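Putative phosphosugar isomerases (Salmonella typhimurium LT2, PDB 3FKJ) is of unproven activity but, as a member of the SIS family, probably binds phosphorylated sugars or related carbohydrate derivatives and may isomerise them. Local coordinates at residues R29-I34 / L167-G172; Y158-A163 / S181-F186; G253-T258 / I281-R286. One frame throughout, in Å; residues are numbered along the deposited sequence.

Contact 1. Residues R29-I34 / L167-G172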
loop_
_atom_site.group_PDB
_atom_site.type_symbol
_atom_site.label_atom_id
_atom_site.label_comp_id
_atom_site.label_asym_id
_atom_site.label_seq_id
_atom_site.Cartn_x
_atom_site.Cartn_y
_atom_site.Cartn_z
ATOM N N ARG A 29 -25.847 2.993 -14.036
ATOM C CA ARG A 29 -26.050 4.108 -14.981
ATOM C C ARG A 29 -24.742 4.820 -15.272
ATOM O O ARG A 29 -24.457 5.177 -16.410
ATOM C CB ARG A 29 -26.995 5.174 -14.445
ATOM C CG ARG A 29 -28.410 4.780 -14.125
ATOM C CD ARG A 29 -29.191 5.987 -13.493
ATOM N NE ARG A 29 -28.452 6.693 -12.421
ATOM C CZ ARG A 29 -27.602 7.715 -12.602
ATOM N NH1 ARG A 29 -27.341 8.197 -13.820
ATOM N NH2 ARG A 29 -26.988 8.250 -11.557
ATOM N N ILE A 30 -23.939 5.053 -14.240
ATOM C CA ILE A 30 -22.692 5.795 -14.464
ATOM C C ILE A 30 -21.765 5.056 -15.439
ATOM O O ILE A 30 -21.230 5.665 -16.390
ATOM C CB ILE A 30 -22.000 6.179 -13.143
ATOM C CG1 ILE A 30 -22.888 7.206 -12.403
ATOM C CG2 ILE A 30 -20.583 6.752 -13.412
ATOM C CD1 ILE A 30 -22.550 7.430 -10.962
ATOM N N ILE A 31 -21.610 3.748 -15.231
ATOM C CA ILE A 31 -20.671 2.952 -16.017
ATOM C C ILE A 31 -21.176 2.734 -17.448
ATOM O O ILE A 31 -20.356 2.758 -18.383
ATOM C CB ILE A 31 -20.313 1.617 -15.303
ATOM C CG1 ILE A 31 -19.676 1.907 -13.919
ATOM C CG2 ILE A 31 -19.395 0.725 -16.177
ATOM C CD1 ILE A 31 -18.448 2.903 -13.896
ATOM N N SER A 32 -22.498 2.556 -17.636
ATOM C CA SER A 32 -23.088 2.506 -18.995
ATOM C C SER A 32 -22.869 3.812 -19.751
ATOM O O SER A 32 -22.449 3.794 -20.922
ATOM C CB SER A 32 -24.598 2.232 -18.988
ATOM O OG SER A 32 -24.946 1.241 -18.045
ATOM N N ASP A 33 -23.157 4.933 -19.086
ATOM C CA ASP A 33 -22.958 6.238 -19.699
ATOM C C ASP A 33 -21.518 6.431 -20.153
ATOM O O ASP A 33 -21.253 6.827 -21.278
ATOM C CB ASP A 33 -23.356 7.364 -18.754
ATOM C CG ASP A 33 -23.700 8.650 -19.499
ATOM O OD1 ASP A 33 -24.835 8.752 -20.014
ATOM O OD2 ASP A 33 -22.839 9.551 -19.577
ATOM N N ILE A 34 -20.576 6.117 -19.278
ATOM C CA ILE A 34 -19.171 6.239 -19.617
ATOM C C ILE A 34 -18.800 5.334 -20.798
ATOM O O ILE A 34 -18.109 5.766 -21.722
ATOM C CB ILE A 34 -18.285 5.912 -18.419
ATOM C CG1 ILE A 34 -18.475 6.962 -17.308
ATOM C CG2 ILE A 34 -16.828 5.783 -18.876
ATOM C CD1 ILE A 34 -18.089 6.441 -15.875
ATOM N N LEU A 167 -16.514 -4.243 -14.152
ATOM C CA LEU A 167 -16.153 -5.563 -14.561
ATOM C C LEU A 167 -17.251 -6.157 -15.380
ATOM O O LEU A 167 -16.998 -6.689 -16.451
ATOM C CB LEU A 167 -15.870 -6.479 -13.338
ATOM C CG LEU A 167 -15.560 -7.968 -13.635
ATOM C CD1 LEU A 167 -14.215 -8.196 -14.273
ATOM C CD2 LEU A 167 -15.736 -8.833 -12.370
ATOM N N ALA A 168 -18.476 -6.101 -14.871
ATOM C CA ALA A 168 -19.602 -6.710 -15.547
ATOM C C ALA A 168 -19.809 -6.118 -16.946
ATOM O O ALA A 168 -20.091 -6.861 -17.879
ATOM C CB ALA A 168 -20.937 -6.572 -14.703
ATOM N N GLN A 169 -19.688 -4.799 -17.092
ATOM C CA GLN A 169 -20.046 -4.153 -18.366
ATOM C C GLN A 169 -18.872 -4.120 -19.364
ATOM O O GLN A 169 -19.038 -3.682 -20.490
ATOM C CB GLN A 169 -20.574 -2.731 -18.114
ATOM C CG GLN A 169 -21.934 -2.682 -17.407
ATOM C CD GLN A 169 -22.463 -1.279 -17.229
ATOM O OE1 GLN A 169 -22.425 -0.468 -18.152
ATOM N NE2 GLN A 169 -22.966 -0.984 -16.043
ATOM N N THR A 170 -17.684 -4.557 -18.922
ATOM C CA THR A 170 -16.519 -4.663 -19.803
ATOM C C THR A 170 -16.073 -6.110 -20.067
ATOM O O THR A 170 -15.651 -6.436 -21.159
ATOM C CB THR A 170 -15.312 -3.840 -19.256
ATOM O OG1 THR A 170 -14.862 -4.372 -18.000
ATOM C CG2 THR A 170 -15.692 -2.376 -19.081
ATOM N N GLU A 171 -16.132 -6.973 -19.073
ATOM C CA GLU A 171 -15.665 -8.346 -19.244
ATOM C C GLU A 171 -16.750 -9.384 -18.989
ATOM O O GLU A 171 -16.587 -10.553 -19.306
ATOM C CB GLU A 171 -14.475 -8.616 -18.307
ATOM C CG GLU A 171 -13.278 -7.748 -18.567
ATOM C CD GLU A 171 -12.084 -8.015 -17.635
ATOM O OE1 GLU A 171 -11.307 -7.053 -17.397
ATOM O OE2 GLU A 171 -11.877 -9.170 -17.185
ATOM N N GLY A 172 -17.838 -8.960 -18.391
ATOM C CA GLY A 172 -18.837 -9.870 -17.858
ATOM C C GLY A 172 -18.401 -10.430 -16.511
ATOM O O GLY A 172 -17.221 -10.489 -16.195
#
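The flat amide of Gln169 meets Ile31 and Ser32 on its two sides. Ile31 CG2 lies over one face, 3.8 Å from Gln169 CD and almost straight above it. Ser32 OG stands on the other side of the amide plane and well off it, with Ser32 OG and Gln169 OE1 3.0 Å apart. The amide gets this far because Gln169 CG is anti to its own carbonyl carbon (chi1 -69°) and the chain runs on extended, so the whole side chain spans the gap between the helices.

The Ser32-Gln169 bond is not settled, since the single hydroxyl proton could go to Gln169 OE1 or back to Arg28 O within its own helix. Ser32 N also comes close to Gln169 OE1, but the angle is too poor for a bond. On the amide's nitrogen side the partners are firmer: Gln169 NE2 is hydrogen-bonded to both Arg28 O and Glu165 OE1, which should fix the rotation of the amide.

The backbones come nearest at Ser32 and Gln169, whose CA atoms are 7.3 Å apart. From there Ile31 turns its far end inward to Ile120 of strand 118-123, with Ile30 and Ile34 beside it, seating helix 22-35 on the first parallel sheet. On helix 155-170, Leu167 packs instead against Phe61 and Leu62 of helix 56-65.

Contact 2. Residues Y158-A163 / S181-F186; sequences YSLWLA and SAFGRF
Trp161 lays its indole over one face of the Phe183 ring in an offset stack. The two planes are only 9° from parallel, and the centroids of the five-membered ring and the phenyl ring lie 3.8 Å apart. The overlap runs on along the six-membered ring: Trp161 CZ2 is 3.2 Å from Phe183 CG, a tight approach, and Trp161 CH2 comes within 3.5 Å of Phe183 CB. The branch of the preceding residue, Leu160, comes in obliquely beyond the rim on the other side of the phenyl plane, with its CD2 3.9 Å from Phe183 CE2. The chi1 of Phe183, -114°, departs from a staggered torsion, which suggests some strain.

The chain has two separate parallel sheets, consistent with a double-SIS architecture as in GlmS-like isomerase domains; helices 155-170 and 176-184 follow the first. Helix 155-170 touches that sheet through Leu162 and Tyr158, on strand 118-123, while helix 176-184 lies farther out.

Neighbours complete the aromatic cluster: the imidazole of His24 meets the Trp161 ring, and Phe312 packs edge-to-face with Phe183. Trp161 NE1 is satisfied by Ala152 O. Arg185 reaches back to Ser181, its NH2 bonded to Ser181 OG at 3.2 Å and also to Leu304 O.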
loop_
_atom_site.group_PDB
_atom_site.type_symbol
_atom_site.label_atom_id
_atom_site.label_comp_id
_atom_site.label_asym_id
_atom_site.label_seq_id
_atom_site.Cartn_x
_atom_site.Cartn_y
_atom_site.Cartn_z
ATOM N N TYR A 158 -19.782 1.701 -2.186
ATOM C CA TYR A 158 -19.828 2.199 -3.565
ATOM C C TYR A 158 -18.569 1.822 -4.353
ATOM O O TYR A 158 -18.628 1.649 -5.570
ATOM C CB TYR A 158 -20.058 3.714 -3.576
ATOM C CG TYR A 158 -21.516 4.130 -3.705
ATOM C CD1 TYR A 158 -22.163 4.104 -4.932
ATOM C CD2 TYR A 158 -22.232 4.562 -2.610
ATOM C CE1 TYR A 158 -23.492 4.517 -5.062
ATOM C CE2 TYR A 158 -23.547 4.951 -2.727
ATOM C CZ TYR A 158 -24.177 4.920 -3.955
ATOM O OH TYR A 158 -25.483 5.324 -4.048
ATOM N N SER A 159 -17.443 1.653 -3.661
ATOM C CA SER A 159 -16.238 1.178 -4.334
ATOM C C SER A 159 -16.532 -0.202 -4.928
ATOM O O SER A 159 -16.075 -0.502 -6.026
ATOM C CB SER A 159 -14.986 1.146 -3.417
ATOM O OG SER A 159 -14.989 0.057 -2.505
ATOM N N LEU A 160 -17.313 -1.026 -4.211
ATOM C CA LEU A 160 -17.548 -2.398 -4.655
ATOM C C LEU A 160 -18.631 -2.413 -5.728
ATOM O O LEU A 160 -18.524 -3.149 -6.695
ATOM C CB LEU A 160 -17.884 -3.332 -3.483
ATOM C CG LEU A 160 -18.041 -4.834 -3.832
ATOM C CD1 LEU A 160 -16.857 -5.440 -4.555
ATOM C CD2 LEU A 160 -18.375 -5.640 -2.612
ATOM N N TRP A 161 -19.664 -1.574 -5.561
ATOM C CA TRP A 161 -20.717 -1.417 -6.590
ATOM C C TRP A 161 -20.113 -0.983 -7.938
ATOM O O TRP A 161 -20.417 -1.552 -8.979
ATOM C CB TRP A 161 -21.780 -0.392 -6.161
ATOM C CG TRP A 161 -22.784 -0.888 -5.131
ATOM C CD1 TRP A 161 -22.943 -0.424 -3.874
ATOM C CD2 TRP A 161 -23.767 -1.922 -5.309
ATOM N NE1 TRP A 161 -23.966 -1.094 -3.235
ATOM C CE2 TRP A 161 -24.485 -2.030 -4.092
ATOM C CE3 TRP A 161 -24.104 -2.770 -6.371
ATOM C CZ2 TRP A 161 -25.542 -2.940 -3.912
ATOM C CZ3 TRP A 161 -25.135 -3.695 -6.183
ATOM C CH2 TRP A 161 -25.837 -3.774 -4.960
ATOM N N LEU A 162 -19.293 0.061 -7.902
ATOM C CA LEU A 162 -18.663 0.610 -9.117
ATOM C C LEU A 162 -17.719 -0.408 -9.736
ATOM O O LEU A 162 -17.749 -0.639 -10.944
ATOM C CB LEU A 162 -17.899 1.894 -8.782
ATOM C CG LEU A 162 -18.799 3.081 -8.474
ATOM C CD1 LEU A 162 -18.019 4.239 -7.742
ATOM C CD2 LEU A 162 -19.415 3.516 -9.752
ATOM N N ALA A 163 -16.913 -1.056 -8.910
ATOM C CA ALA A 163 -16.067 -2.173 -9.357
ATOM C C ALA A 163 -16.863 -3.283 -10.069
ATOM O O ALA A 163 -16.459 -3.725 -11.167
ATOM C CB ALA A 163 -15.280 -2.779 -8.203
ATOM N N SER A 181 -27.292 -9.879 -4.836
ATOM C CA SER A 181 -28.212 -10.382 -3.813
ATOM C C SER A 181 -27.448 -10.533 -2.493
ATOM O O SER A 181 -28.043 -10.367 -1.444
ATOM C CB SER A 181 -28.945 -11.669 -4.266
ATOM O OG SER A 181 -28.208 -12.831 -3.972
ATOM N N ALA A 182 -26.127 -10.791 -2.549
ATOM C CA ALA A 182 -25.273 -10.707 -1.346
ATOM C C ALA A 182 -25.380 -9.307 -0.749
ATOM O O ALA A 182 -25.583 -9.154 0.448
ATOM C CB ALA A 182 -23.826 -11.020 -1.670
ATOM N N PHE A 183 -25.248 -8.281 -1.589
ATOM C CA PHE A 183 -25.403 -6.876 -1.137
ATOM C C PHE A 183 -26.803 -6.602 -0.560
ATOM O O PHE A 183 -26.960 -5.730 0.307
ATOM C CB PHE A 183 -25.131 -5.879 -2.278
ATOM C CG PHE A 183 -23.906 -5.002 -2.080
ATOM C CD1 PHE A 183 -23.732 -4.280 -0.903
ATOM C CD2 PHE A 183 -22.984 -4.824 -3.120
ATOM C CE1 PHE A 183 -22.639 -3.436 -0.726
ATOM C CE2 PHE A 183 -21.845 -3.996 -2.954
ATOM C CZ PHE A 183 -21.679 -3.303 -1.760
ATOM N N GLY A 184 -27.817 -7.316 -1.060
ATOM C CA GLY A 184 -29.184 -7.189 -0.535
ATOM C C GLY A 184 -29.342 -7.742 0.872
ATOM O O GLY A 184 -30.292 -7.389 1.578
ATOM N N ARG A 185 -28.417 -8.614 1.270
ATOM C CA ARG A 185 -28.409 -9.218 2.592
ATOM C C ARG A 185 -27.473 -8.487 3.545
ATOM O O ARG A 185 -27.390 -8.809 4.738
ATOM C CB ARG A 185 -27.998 -10.686 2.500
ATOM C CG ARG A 185 -29.111 -11.590 2.029
ATOM C CD ARG A 185 -28.718 -13.045 2.129
ATOM N NE ARG A 185 -27.796 -13.422 1.066
ATOM C CZ ARG A 185 -28.145 -13.613 -0.206
ATOM N NH1 ARG A 185 -29.408 -13.453 -0.602
ATOM N NH2 ARG A 185 -27.222 -13.960 -1.097
ATOM N N PHE A 186 -26.788 -7.489 3.021
ATOM C CA PHE A 186 -25.647 -6.931 3.719
ATOM C C PHE A 186 -26.084 -6.151 4.957
ATOM O O PHE A 186 -25.435 -6.252 6.001
ATOM C CB PHE A 186 -24.818 -6.048 2.792
ATOM C CG PHE A 186 -23.536 -5.555 3.420
ATOM C CD1 PHE A 186 -22.590 -6.461 3.924
ATOM C CD2 PHE A 186 -23.268 -4.193 3.519
ATOM C CE1 PHE A 186 -21.371 -6.010 4.488
ATOM C CE2 PHE A 186 -22.085 -3.745 4.104
ATOM C CZ PHE A 186 -21.132 -4.661 4.588
#

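Contact 3. Residues G253-T258 / I281-R286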
loop_
_atom_site.group_PDB
_atom_site.type_symbol
_atom_site.label_atom_id
_atom_site.label_comp_id
_atom_site.label_asym_id
_atom_site.label_seq_id
_atom_site.Cartn_x
_atom_site.Cartn_y
_atom_site.Cartn_z
ATOM N N GLY A 253 9.659 -9.383 8.835
ATOM C CA GLY A 253 10.334 -8.310 9.522
ATOM C C GLY A 253 9.565 -7.908 10.763
ATOM O O GLY A 253 10.057 -8.043 11.884
ATOM N N PRO A 254 8.345 -7.405 10.570
ATOM C CA PRO A 254 7.533 -6.903 11.662
ATOM C C PRO A 254 7.400 -7.775 12.896
ATOM O O PRO A 254 7.465 -7.263 14.008
ATOM C CB PRO A 254 6.179 -6.693 10.989
ATOM C CG PRO A 254 6.551 -6.326 9.593
ATOM C CD PRO A 254 7.666 -7.239 9.269
ATOM N N PHE A 255 7.199 -9.072 12.717
ATOM C CA PHE A 255 6.940 -9.981 13.842
ATOM C C PHE A 255 8.046 -9.992 14.911
ATOM O O PHE A 255 7.786 -10.370 16.047
ATOM C CB PHE A 255 6.597 -11.409 13.349
ATOM C CG PHE A 255 7.795 -12.236 12.865
ATOM C CD1 PHE A 255 8.837 -11.672 12.124
ATOM C CD2 PHE A 255 7.823 -13.601 13.105
ATOM C CE1 PHE A 255 9.896 -12.437 11.690
ATOM C CE2 PHE A 255 8.879 -14.381 12.660
ATOM C CZ PHE A 255 9.926 -13.790 11.956
ATOM N N GLU A 256 9.251 -9.541 14.552
ATOM C CA GLU A 256 10.351 -9.425 15.500
ATOM C C GLU A 256 10.025 -8.483 16.650
ATOM O O GLU A 256 10.672 -8.553 17.708
ATOM C CB GLU A 256 11.636 -8.968 14.783
ATOM C CG GLU A 256 12.364 -10.073 14.052
ATOM C CD GLU A 256 13.035 -11.031 15.005
ATOM O OE1 GLU A 256 13.605 -10.554 16.021
ATOM O OE2 GLU A 256 13.017 -12.247 14.734
ATOM N N ILE A 257 9.031 -7.611 16.457
ATOM C CA ILE A 257 8.586 -6.705 17.528
ATOM C C ILE A 257 7.798 -7.423 18.647
ATOM O O ILE A 257 7.690 -6.930 19.773
ATOM C CB ILE A 257 7.711 -5.547 16.943
ATOM C CG1 ILE A 257 7.759 -4.287 17.851
ATOM C CG2 ILE A 257 6.256 -6.047 16.676
ATOM C CD1 ILE A 257 9.215 -3.696 18.125
ATOM N N THR A 258 7.218 -8.573 18.317
ATOM C CA THR A 258 6.311 -9.293 19.191
ATOM C C THR A 258 6.982 -9.797 20.443
ATOM O O THR A 258 7.994 -10.505 20.404
ATOM C CB THR A 258 5.739 -10.538 18.475
ATOM O OG1 THR A 258 5.281 -10.170 17.151
ATOM C CG2 THR A 258 4.607 -11.170 19.288
ATOM N N ILE A 281 -2.165 -15.792 13.699
ATOM C CA ILE A 281 -2.849 -16.049 14.957
ATOM C C ILE A 281 -2.056 -17.061 15.788
ATOM O O ILE A 281 -1.773 -16.811 16.940
ATOM C CB ILE A 281 -4.292 -16.571 14.726
ATOM C CG1 ILE A 281 -5.157 -15.499 14.059
ATOM C CG2 ILE A 281 -4.963 -17.016 16.033
ATOM C CD1 ILE A 281 -6.421 -16.105 13.415
ATOM N N ARG A 282 -1.674 -18.178 15.182
ATOM C CA ARG A 282 -0.894 -19.195 15.856
ATOM C C ARG A 282 0.378 -18.627 16.452
ATOM O O ARG A 282 0.717 -18.931 17.597
ATOM C CB ARG A 282 -0.550 -20.346 14.907
ATOM C CG ARG A 282 -1.777 -21.106 14.407
ATOM C CD ARG A 282 -1.399 -22.419 13.726
ATOM N NE ARG A 282 -0.541 -22.211 12.548
ATOM C CZ ARG A 282 -0.969 -22.071 11.291
ATOM N NH1 ARG A 282 -2.266 -22.123 10.996
ATOM N NH2 ARG A 282 -0.086 -21.890 10.313
ATOM N N PHE A 283 1.079 -17.805 15.678
ATOM C CA PHE A 283 2.331 -17.224 16.127
ATOM C C PHE A 283 2.110 -16.185 17.247
ATOM O O PHE A 283 2.781 -16.238 18.288
ATOM C CB PHE A 283 3.083 -16.564 14.963
ATOM C CG PHE A 283 4.401 -15.964 15.379
ATOM C CD1 PHE A 283 5.579 -16.688 15.243
ATOM C CD2 PHE A 283 4.461 -14.698 15.947
ATOM C CE1 PHE A 283 6.786 -16.152 15.646
ATOM C CE2 PHE A 283 5.673 -14.168 16.353
ATOM C CZ PHE A 283 6.824 -14.870 16.173
ATOM N N ILE A 284 1.204 -15.234 17.021
ATOM C CA ILE A 284 0.884 -14.211 18.042
ATOM C C ILE A 284 0.472 -14.865 19.386
ATOM O O ILE A 284 0.834 -14.379 20.452
ATOM C CB ILE A 284 -0.234 -13.247 17.586
ATOM C CG1 ILE A 284 0.138 -12.493 16.286
ATOM C CG2 ILE A 284 -0.544 -12.233 18.679
ATOM C CD1 ILE A 284 -1.060 -11.904 15.601
ATOM N N GLU A 285 -0.279 -15.958 19.325
ATOM C CA GLU A 285 -0.686 -16.676 20.540
ATOM C C GLU A 285 0.455 -17.482 21.152
ATOM O O GLU A 285 0.568 -17.558 22.374
ATOM C CB GLU A 285 -1.898 -17.563 20.254
ATOM C CG GLU A 285 -3.125 -16.726 19.911
ATOM C CD GLU A 285 -4.408 -17.528 19.706
ATOM O OE1 GLU A 285 -4.348 -18.785 19.590
ATOM O OE2 GLU A 285 -5.484 -16.874 19.651
ATOM N N ARG A 286 1.306 -18.068 20.312
ATOM C CA ARG A 286 2.478 -18.806 20.794
ATOM C C ARG A 286 3.409 -17.865 21.549
ATOM O O ARG A 286 4.115 -18.291 22.457
ATOM C CB ARG A 286 3.237 -19.489 19.633
ATOM C CG ARG A 286 4.390 -20.422 20.063
ATOM C CD ARG A 286 5.175 -21.080 18.886
ATOM N NE ARG A 286 4.313 -21.622 17.821
ATOM C CZ ARG A 286 4.369 -21.299 16.517
ATOM N NH1 ARG A 286 5.270 -20.437 16.037
ATOM N NH2 ARG A 286 3.511 -21.858 15.665
#
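Phe255 and Phe283 make the aromatic part of this contact: Phe255 CD2 lies over one face of the Phe283 ring, 3.5 Å from Phe283 CZ. The rings are neither stacked nor edge-to-face: their planes meet at 50° and their centroids are 5.3 Å apart. Phe283 extends straight out from its helix, with CG anti to the backbone N, whereas Phe255 holds CG between its N and its carbonyl carbon (chi1 76°), a crowded position that turns the ring to meet it. Phe251, edge-to-face, and Tyr287 add further rings around Phe283.

A looser polar-to-aromatic approach comes at the rim of the same ring, where Thr258 OG1 lies near the plane, 4.1 Å from Phe283 CE2.

No hydrogen bond crosses between the two segments; those of Thr258 within 253-258 close the turn. Phe255 O accepts twice from Thr258: from OG1 at 2.7 Å and from the backbone N at 3.0 Å, both on the same face of the carbonyl plane. Thr258 OG1 is also bonded to Tyr250 OH, so the hydroxyl ties the turn to a second aromatic residue.

Across the dimer, the carboxylate of Glu256 binds Tyr341 N, Met342 N and Trp239 NE1 of the second subunit, and Tyr347 of that subunit packs on Phe283.

The arrangement belongs to the second parallel sheet of this SIS protein: a 3-10 turn in the loop leading to strand 263-268 packs against helix 274-286, the helix of the beta-alpha-beta crossover from that strand to 290-295.

Contacts 1 and 2 share helix 155-170, their centres 15 Å apart, and they touch where Ile31 CD1 meets Leu162 CD2 at 4.3 Å. Their segments alternate along the chain; the shared helix packs on helix 22-35 in contact 1 and on helix 176-184 in contact 2, both contacts on the same side of the chain's centre. Contact 3 comes later in sequence, on the second sheet and across the chain's centre, its own centre about 43 Å from contact 1 and 34 Å from contact 2. Its surroundings differ too: the second subunit reaches contact 3 but touches neither segment of the other two, so only contact 3 borders the dimer interface.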